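Local coordinates for ADP-ribosylation factor-binding protein GGA1 (PDB 5CN1) that binds ARF1 and ARF2 and may help regulate membrane traffic through the trans-Golgi network, at residues A[27-32]-A[92-97]. Sequence-based numbering, arbitrary orientation.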
ATOM      1  N   LEU A  27       5.887  -4.693  -7.758  1.00 53.61           N
ATOM      2  CA  LEU A  27       4.820  -4.877  -8.748  1.00 53.65           C
ATOM      3  C   LEU A  27       5.176  -5.872  -9.860  1.00 57.89           C
ATOM      4  O   LEU A  27       5.755  -5.508 -10.877  1.00 58.50           O
ATOM      5  CB  LEU A  27       4.473  -3.530  -9.381  1.00 51.50           C
ATOM      6  CG  LEU A  27       3.267  -3.514 -10.325  1.00 53.36           C
ATOM      7  CD1 LEU A  27       1.996  -3.979  -9.632  1.00 53.64           C
ATOM      8  CD2 LEU A  27       3.071  -2.105 -10.856  1.00 52.35           C
ATOM      9  N   THR A  28       4.793  -7.125  -9.672  1.00 56.42           N
ATOM     10  CA  THR A  28       5.040  -8.134 -10.671  1.00 53.57           C
ATOM     11  C   THR A  28       3.778  -8.398 -11.464  1.00 54.04           C
ATOM     12  O   THR A  28       2.665  -8.057 -11.044  1.00 53.58           O
ATOM     13  CB  THR A  28       5.524  -9.426 -10.016  1.00 56.96           C
ATOM     14  OG1 THR A  28       4.660  -9.758  -8.924  1.00 60.05           O
ATOM     15  CG2 THR A  28       6.933  -9.245  -9.486  1.00 56.54           C
ATOM     16  N   ARG A  29       3.963  -8.990 -12.631  1.00 50.52           N
ATOM     17  CA  ARG A  29       2.853  -9.353 -13.470  1.00 47.46           C
ATOM     18  C   ARG A  29       2.744 -10.843 -13.434  1.00 50.91           C
ATOM     19  O   ARG A  29       3.690 -11.533 -13.770  1.00 58.58           O
ATOM     20  CB  ARG A  29       3.105  -8.913 -14.885  1.00 40.10           C
ATOM     21  CG  ARG A  29       1.814  -8.474 -15.553  1.00 39.78           C
ATOM     22  CD  ARG A  29       1.939  -8.522 -17.032  1.00 37.00           C
ATOM     23  NE  ARG A  29       0.628  -8.760 -17.645  1.00 37.51           N
ATOM     24  CZ  ARG A  29       0.017  -7.885 -18.422  1.00 36.61           C
ATOM     25  NH1 ARG A  29       0.559  -6.691 -18.632  1.00 38.51           N
ATOM     26  NH2 ARG A  29      -1.114  -8.203 -19.015  1.00 39.59           N
ATOM     27  N   GLU A  30       1.597 -11.349 -13.026  1.00 54.05           N
ATOM     28  CA  GLU A  30       1.484 -12.773 -12.772  1.00 60.14           C
ATOM     29  C   GLU A  30       0.808 -13.525 -13.903  1.00 60.32           C
ATOM     30  O   GLU A  30       1.004 -14.729 -14.067  1.00 60.72           O
ATOM     31  CB  GLU A  30       0.732 -13.008 -11.471  1.00 62.50           C
ATOM     32  CG  GLU A  30       1.642 -13.051 -10.263  1.00 66.56           C
ATOM     33  CD  GLU A  30       1.187 -14.100  -9.274  1.00 75.68           C
ATOM     34  OE1 GLU A  30      -0.047 -14.316  -9.166  1.00 78.82           O
ATOM     35  OE2 GLU A  30       2.061 -14.721  -8.624  1.00 75.45           O
ATOM     36  N   SER A  31       0.006 -12.812 -14.672  1.00 55.07           N
ATOM     37  CA  SER A  31      -0.680 -13.406 -15.785  1.00 54.02           C
ATOM     38  C   SER A  31      -0.947 -12.256 -16.725  1.00 54.83           C
ATOM     39  O   SER A  31      -0.488 -11.148 -16.492  1.00 56.96           O
ATOM     40  CB  SER A  31      -1.968 -14.094 -15.312  1.00 54.06           C
ATOM     41  OG  SER A  31      -3.067 -13.194 -15.217  1.00 47.97           O
ATOM     42  N   MET A  32      -1.677 -12.507 -17.794  1.00 58.95           N
ATOM     43  CA  MET A  32      -1.948 -11.439 -18.738  1.00 60.55           C
ATOM     44  C   MET A  32      -3.013 -10.458 -18.193  1.00 55.86           C
ATOM     45  O   MET A  32      -3.076  -9.306 -18.633  1.00 49.06           O
ATOM     46  CB  MET A  32      -2.293 -11.987 -20.136  1.00 64.95           C
ATOM     47  CG  MET A  32      -3.561 -12.826 -20.245  1.00 70.10           C
ATOM     48  SD  MET A  32      -3.866 -13.474 -21.916  1.00 77.26           S
ATOM     49  CE  MET A  32      -3.856 -11.984 -22.922  1.00 78.39           C
ATOM     50  N   SER A  92      -8.111  -3.772 -17.830  1.00 45.93           N
ATOM     51  CA  SER A  92      -7.208  -2.606 -17.789  1.00 46.68           C
ATOM     52  C   SER A  92      -5.758  -3.019 -17.731  1.00 43.10           C
ATOM     53  O   SER A  92      -4.912  -2.414 -18.391  1.00 41.12           O
ATOM     54  CB  SER A  92      -7.506  -1.708 -16.594  1.00 47.73           C
ATOM     55  OG  SER A  92      -8.776  -1.124 -16.712  1.00 52.26           O
ATOM     56  N   VAL A  93      -5.473  -4.045 -16.936  1.00 40.47           N
ATOM     57  CA  VAL A  93      -4.108  -4.546 -16.846  1.00 40.29           C
ATOM     58  C   VAL A  93      -3.691  -5.187 -18.171  1.00 41.97           C
ATOM     59  O   VAL A  93      -2.553  -5.029 -18.571  1.00 41.40           O
ATOM     60  CB  VAL A  93      -3.818  -5.417 -15.577  1.00 41.29           C
ATOM     61  CG1 VAL A  93      -5.031  -5.601 -14.697  1.00 42.48           C
ATOM     62  CG2 VAL A  93      -3.126  -6.747 -15.875  1.00 39.77           C
ATOM     63  N   ASN A  94      -4.629  -5.863 -18.842  1.00 44.41           N
ATOM     64  CA  ASN A  94      -4.390  -6.583 -20.101  1.00 45.50           C
ATOM     65  C   ASN A  94      -4.078  -5.582 -21.217  1.00 45.51           C
ATOM     66  O   ASN A  94      -3.021  -5.644 -21.841  1.00 49.10           O
ATOM     67  CB  ASN A  94      -5.628  -7.436 -20.431  1.00 49.88           C
ATOM     68  CG  ASN A  94      -5.351  -8.534 -21.444  1.00 54.82           C
ATOM     69  OD1 ASN A  94      -4.323  -8.538 -22.129  1.00 57.43           O
ATOM     70  ND2 ASN A  94      -6.301  -9.465 -21.568  1.00 56.72           N
ATOM     71  N   LEU A  95      -4.978  -4.627 -21.429  1.00 42.93           N
ATOM     72  CA  LEU A  95      -4.609  -3.381 -22.088  1.00 46.20           C
ATOM     73  C   LEU A  95      -3.509  -2.730 -21.277  1.00 51.19           C
ATOM     74  O   LEU A  95      -3.139  -3.201 -20.194  1.00 53.58           O
ATOM     75  CB  LEU A  95      -5.805  -2.441 -22.146  1.00 48.71           C
ATOM     76  CG  LEU A  95      -6.849  -2.686 -23.246  1.00 52.77           C
ATOM     77  CD1 LEU A  95      -6.832  -4.090 -23.836  1.00 55.28           C
ATOM     78  CD2 LEU A  95      -8.254  -2.331 -22.769  1.00 56.87           C
ATOM     79  N   GLY A  96      -2.973  -1.630 -21.760  1.00 49.50           N
ATOM     80  CA  GLY A  96      -2.032  -0.908 -20.898  1.00 54.19           C
ATOM     81  C   GLY A  96      -2.694   0.213 -20.108  1.00 52.04           C
ATOM     82  O   GLY A  96      -2.033   1.194 -19.789  1.00 51.00           O
ATOM     83  N   LYS A  97      -3.986   0.089 -19.800  1.00 47.82           N
ATOM     84  CA  LYS A  97      -4.726   1.222 -19.254  1.00 51.15           C
ATOM     85  C   LYS A  97      -4.206   1.646 -17.867  1.00 55.43           C
ATOM     86  O   LYS A  97      -3.932   0.800 -17.011  1.00 53.61           O
ATOM     87  CB  LYS A  97      -6.230   0.951 -19.255  1.00 49.85           C
ATOM     88  CG  LYS A  97      -6.833   1.023 -20.656  1.00 49.51           C
ATOM     89  CD  LYS A  97      -8.350   1.101 -20.659  1.00 51.73           C
TER
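Met32 and Asn94 extend alongside one another in the same direction, and their ends make one van der Waals part of this contact. The chain of Met32 bends at chi3 (-55°), which brings its methyl to the outer edge of the Asn94 amide, between OD1 and ND2, with Met32 CE 3.6 Å from Asn94 OD1. CG of Asn94 stands anti to the backbone N (chi1 -162°), which carries the amide out toward the Met32 methyl. Replacing Asn94 by alanine would take away the amide edge beside Met32 CE and is likely to leave that methyl freer to turn.

The backbones approach through a modest CA-H...O contact, Asn94 CA to Met32 O at 3.4 Å. A methyl of the buried Val93, CG2, is 3.8 Å from Met32 O. That oxygen and Arg29 NH2 are modelled too close, so their relative placement is doubtful and no hydrogen bond is assigned.

Arg29 supplies the polar element. Its NE donates to Ser31 O (2.9 Å, 159° at the hydrogen), near the guanidinium plane, tying the end of the strand to its own turn. The extended chain brings the guanidinium to the last turn of the helix, where Val93 CG2 sits over one face, 4.0 Å from Arg29 NH2. Val93 O is 3.5 Å from Arg29 NH1, a loose approach of charge to carbonyl.

The contact thus joins the turn between antiparallel strands 21-29 and 34-43 to the short helix 91-94, at one end of the immunoglobulin-like beta sandwich characteristic of the C-terminal gamma-adaptin ear (GAE) domain of GGA1.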